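Long-range contact in alkyl hydroperoxide reductase AhpD (Legionella pneumophila, PDB 5DIK), which probably reduces alkyl hydroperoxides as a carboxymuconolactone decarboxylase-family protein, consistent with a part in the antioxidative response of the bacterium: residues E89-L94 with E111-F116. Numbering follows the deposited sequence.
Sequences ELLETL and EALEAF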
ATOM      1  N   GLU A  89       4.105   8.123  25.140  1.00 19.31           N
ATOM      2  CA  GLU A  89       4.405   6.843  24.455  1.00 21.71           C
ATOM      3  C   GLU A  89       3.688   6.824  23.105  1.00 19.54           C
ATOM      4  O   GLU A  89       4.280   6.424  22.104  1.00 18.48           O
ATOM      5  CB  GLU A  89       3.982   5.626  25.310  1.00 22.41           C
ATOM      6  CG  GLU A  89       4.847   5.443  26.539  1.00 25.24           C
ATOM      7  CD  GLU A  89       4.268   4.471  27.566  1.00 27.93           C
ATOM      8  OE1 GLU A  89       3.025   4.328  27.686  1.00 28.32           O
ATOM      9  OE2 GLU A  89       5.074   3.840  28.256  1.00 31.72           O
ATOM     10  N   LEU A  90       2.426   7.253  23.074  1.00 18.31           N
ATOM     11  CA  LEU A  90       1.698   7.318  21.794  1.00 19.87           C
ATOM     12  C   LEU A  90       2.397   8.254  20.804  1.00 19.18           C
ATOM     13  O   LEU A  90       2.643   7.878  19.654  1.00 16.70           O
ATOM     14  CB  LEU A  90       0.242   7.734  22.006  1.00 20.80           C
ATOM     15  CG  LEU A  90      -0.531   8.037  20.722  1.00 23.24           C
ATOM     16  CD1 LEU A  90      -0.750   6.756  19.948  1.00 24.36           C
ATOM     17  CD2 LEU A  90      -1.861   8.702  21.012  1.00 24.95           C
ATOM     18  N   LEU A  91       2.712   9.484  21.248  1.00 18.22           N
ATOM     19  CA  LEU A  91       3.337  10.445  20.378  1.00 20.70           C
ATOM     20  C   LEU A  91       4.622   9.885  19.774  1.00 19.41           C
ATOM     21  O   LEU A  91       4.918  10.127  18.613  1.00 18.73           O
ATOM     22  CB  LEU A  91       3.613  11.767  21.096  1.00 21.84           C
ATOM     23  CG  LEU A  91       2.364  12.580  21.482  1.00 23.73           C
ATOM     24  CD1 LEU A  91       2.796  13.791  22.294  1.00 24.92           C
ATOM     25  CD2 LEU A  91       1.564  13.021  20.272  1.00 26.51           C
ATOM     26  N   GLU A  92       5.410   9.192  20.576  1.00 19.72           N
ATOM     27  CA  GLU A  92       6.684   8.700  20.096  1.00 21.43           C
ATOM     28  C   GLU A  92       6.497   7.584  19.073  1.00 19.88           C
ATOM     29  O   GLU A  92       7.279   7.472  18.119  1.00 18.66           O
ATOM     30  CB  GLU A  92       7.593   8.293  21.250  1.00 25.15           C
ATOM     31  CG  GLU A  92       8.027   9.551  22.035  1.00 27.38           C
ATOM     32  CD  GLU A  92       9.122   9.334  23.050  1.00 33.51           C
ATOM     33  OE1 GLU A  92       9.793   8.261  22.999  1.00 35.34           O
ATOM     34  OE2 GLU A  92       9.301  10.250  23.917  1.00 33.48           O
ATOM     35  N   THR A  93       5.459   6.797  19.269  1.00 17.17           N
ATOM     36  CA  THR A  93       5.125   5.771  18.307  1.00 19.16           C
ATOM     37  C   THR A  93       4.671   6.390  16.989  1.00 16.77           C
ATOM     38  O   THR A  93       5.068   5.955  15.899  1.00 16.57           O
ATOM     39  CB  THR A  93       4.073   4.829  18.869  1.00 20.79           C
ATOM     40  OG1 THR A  93       4.538   4.314  20.131  1.00 25.06           O
ATOM     41  CG2 THR A  93       3.888   3.684  17.945  1.00 20.97           C
ATOM     42  N   LEU A  94       3.853   7.421  17.074  1.00 15.76           N
ATOM     43  CA  LEU A  94       3.420   8.162  15.887  1.00 15.61           C
ATOM     44  C   LEU A  94       4.592   8.834  15.156  1.00 15.90           C
ATOM     45  O   LEU A  94       4.629   8.857  13.917  1.00 15.51           O
ATOM     46  CB  LEU A  94       2.349   9.199  16.269  1.00 16.51           C
ATOM     47  CG  LEU A  94       1.093   8.585  16.850  1.00 17.61           C
ATOM     48  CD1 LEU A  94       0.076   9.640  17.246  1.00 17.03           C
ATOM     49  CD2 LEU A  94       0.443   7.603  15.882  1.00 18.12           C
ATOM     50  N   GLU A 111      -5.185  11.629  13.109  1.00 19.68           N
ATOM     51  CA  GLU A 111      -6.345  10.801  13.425  1.00 20.05           C
ATOM     52  C   GLU A 111      -6.121   9.952  14.665  1.00 19.93           C
ATOM     53  O   GLU A 111      -7.027   9.810  15.500  1.00 18.80           O
ATOM     54  CB  GLU A 111      -6.703   9.862  12.247  1.00 23.46           C
ATOM     55  CG  GLU A 111      -7.218  10.585  11.027  1.00 29.81           C
ATOM     56  CD  GLU A 111      -8.228   9.769  10.216  1.00 38.59           C
ATOM     57  OE1 GLU A 111      -8.546   8.588  10.565  1.00 43.34           O
ATOM     58  OE2 GLU A 111      -8.727  10.323   9.209  1.00 45.64           O
ATOM     59  N   ALA A 112      -4.927   9.359  14.801  1.00 18.07           N
ATOM     60  CA  ALA A 112      -4.644   8.560  15.982  1.00 17.94           C
ATOM     61  C   ALA A 112      -4.712   9.390  17.306  1.00 19.42           C
ATOM     62  O   ALA A 112      -5.153   8.900  18.335  1.00 16.84           O
ATOM     63  CB  ALA A 112      -3.290   7.898  15.866  1.00 18.68           C
ATOM     64  N   LEU A 113      -4.195  10.605  17.269  1.00 19.17           N
ATOM     65  CA  LEU A 113      -4.201  11.450  18.469  1.00 20.54           C
ATOM     66  C   LEU A 113      -5.661  11.795  18.808  1.00 20.86           C
ATOM     67  O   LEU A 113      -6.049  11.728  19.961  1.00 22.47           O
ATOM     68  CB  LEU A 113      -3.404  12.715  18.254  1.00 22.53           C
ATOM     69  CG  LEU A 113      -3.330  13.625  19.491  1.00 23.85           C
ATOM     70  CD1 LEU A 113      -2.726  12.891  20.679  1.00 25.64           C
ATOM     71  CD2 LEU A 113      -2.530  14.863  19.183  1.00 24.36           C
ATOM     72  N   GLU A 114      -6.456  12.127  17.800  1.00 21.58           N
ATOM     73  CA  GLU A 114      -7.888  12.383  17.993  1.00 24.52           C
ATOM     74  C   GLU A 114      -8.596  11.192  18.633  1.00 24.67           C
ATOM     75  O   GLU A 114      -9.339  11.365  19.602  1.00 20.18           O
ATOM     76  CB  GLU A 114      -8.573  12.773  16.673  1.00 28.36           C
ATOM     77  CG  GLU A 114     -10.066  13.057  16.796  1.00 33.09           C
ATOM     78  CD  GLU A 114     -10.744  13.285  15.452  1.00 39.31           C
ATOM     79  OE1 GLU A 114     -10.082  13.729  14.499  1.00 46.25           O
ATOM     80  OE2 GLU A 114     -11.959  13.031  15.345  1.00 48.52           O
ATOM     81  N   ALA A 115      -8.331   9.982  18.133  1.00 21.80           N
ATOM     82  CA  ALA A 115      -8.907   8.761  18.688  1.00 21.79           C
ATOM     83  C   ALA A 115      -8.498   8.501  20.131  1.00 21.30           C
ATOM     84  O   ALA A 115      -9.344   8.194  20.976  1.00 20.48           O
ATOM     85  CB  ALA A 115      -8.557   7.539  17.824  1.00 21.22           C
ATOM     86  N   PHE A 116      -7.209   8.624  20.410  1.00 21.36           N
ATOM     87  CA  PHE A 116      -6.700   8.458  21.750  1.00 21.82           C
ATOM     88  C   PHE A 116      -7.351   9.439  22.731  1.00 22.54           C
ATOM     89  O   PHE A 116      -7.722   9.051  23.835  1.00 23.08           O
ATOM     90  CB  PHE A 116      -5.178   8.636  21.754  1.00 22.62           C
ATOM     91  CG  PHE A 116      -4.531   8.325  23.060  1.00 22.50           C
ATOM     92  CD1 PHE A 116      -4.296   7.013  23.443  1.00 21.99           C
ATOM     93  CD2 PHE A 116      -4.129   9.356  23.905  1.00 23.15           C
ATOM     94  CE1 PHE A 116      -3.671   6.726  24.644  1.00 23.54           C
ATOM     95  CE2 PHE A 116      -3.533   9.075  25.131  1.00 23.60           C
ATOM     96  CZ  PHE A 116      -3.294   7.765  25.495  1.00 23.39           C
TER
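L90 and F116 meet between helices 87-99 and 102-120, an antiparallel pair in the all-helical AhpD-like fold; the short segments run at 162° with axes 10.8 Å apart. The tight part is at F116. With CG anti to its backbone N (chi1 171°), L90 sends CD2 toward helix 102-120, where it lies 3.4 Å from F116 CG and equally close to F116 CB. It meets the ring obliquely at its root, the two side chains lying alongside each other with their tips pointing opposite ways. One helical turn on, L94 forks over A112, its CD2 3.7 Å and its CD1 4.0 Å from A112 CB. On the flank lined by L91 and L113 the fit is looser: L91 CD2 comes only within 4.3 Å of L113 CD1. E30 and Q23 of another subunit pack on L91 and L113, so this looser side meets protein there. M61 and V65 of helix 53-66 touch L90 and L94, while V81 of helix 70-82 touches F116. Behind L90, the hydroxyl and the amide N-H of T93 grip E89 O from the two sides of the carbonyl plane; the hydrogen bond from T93 OG1 to E89 O is 2.9 Å.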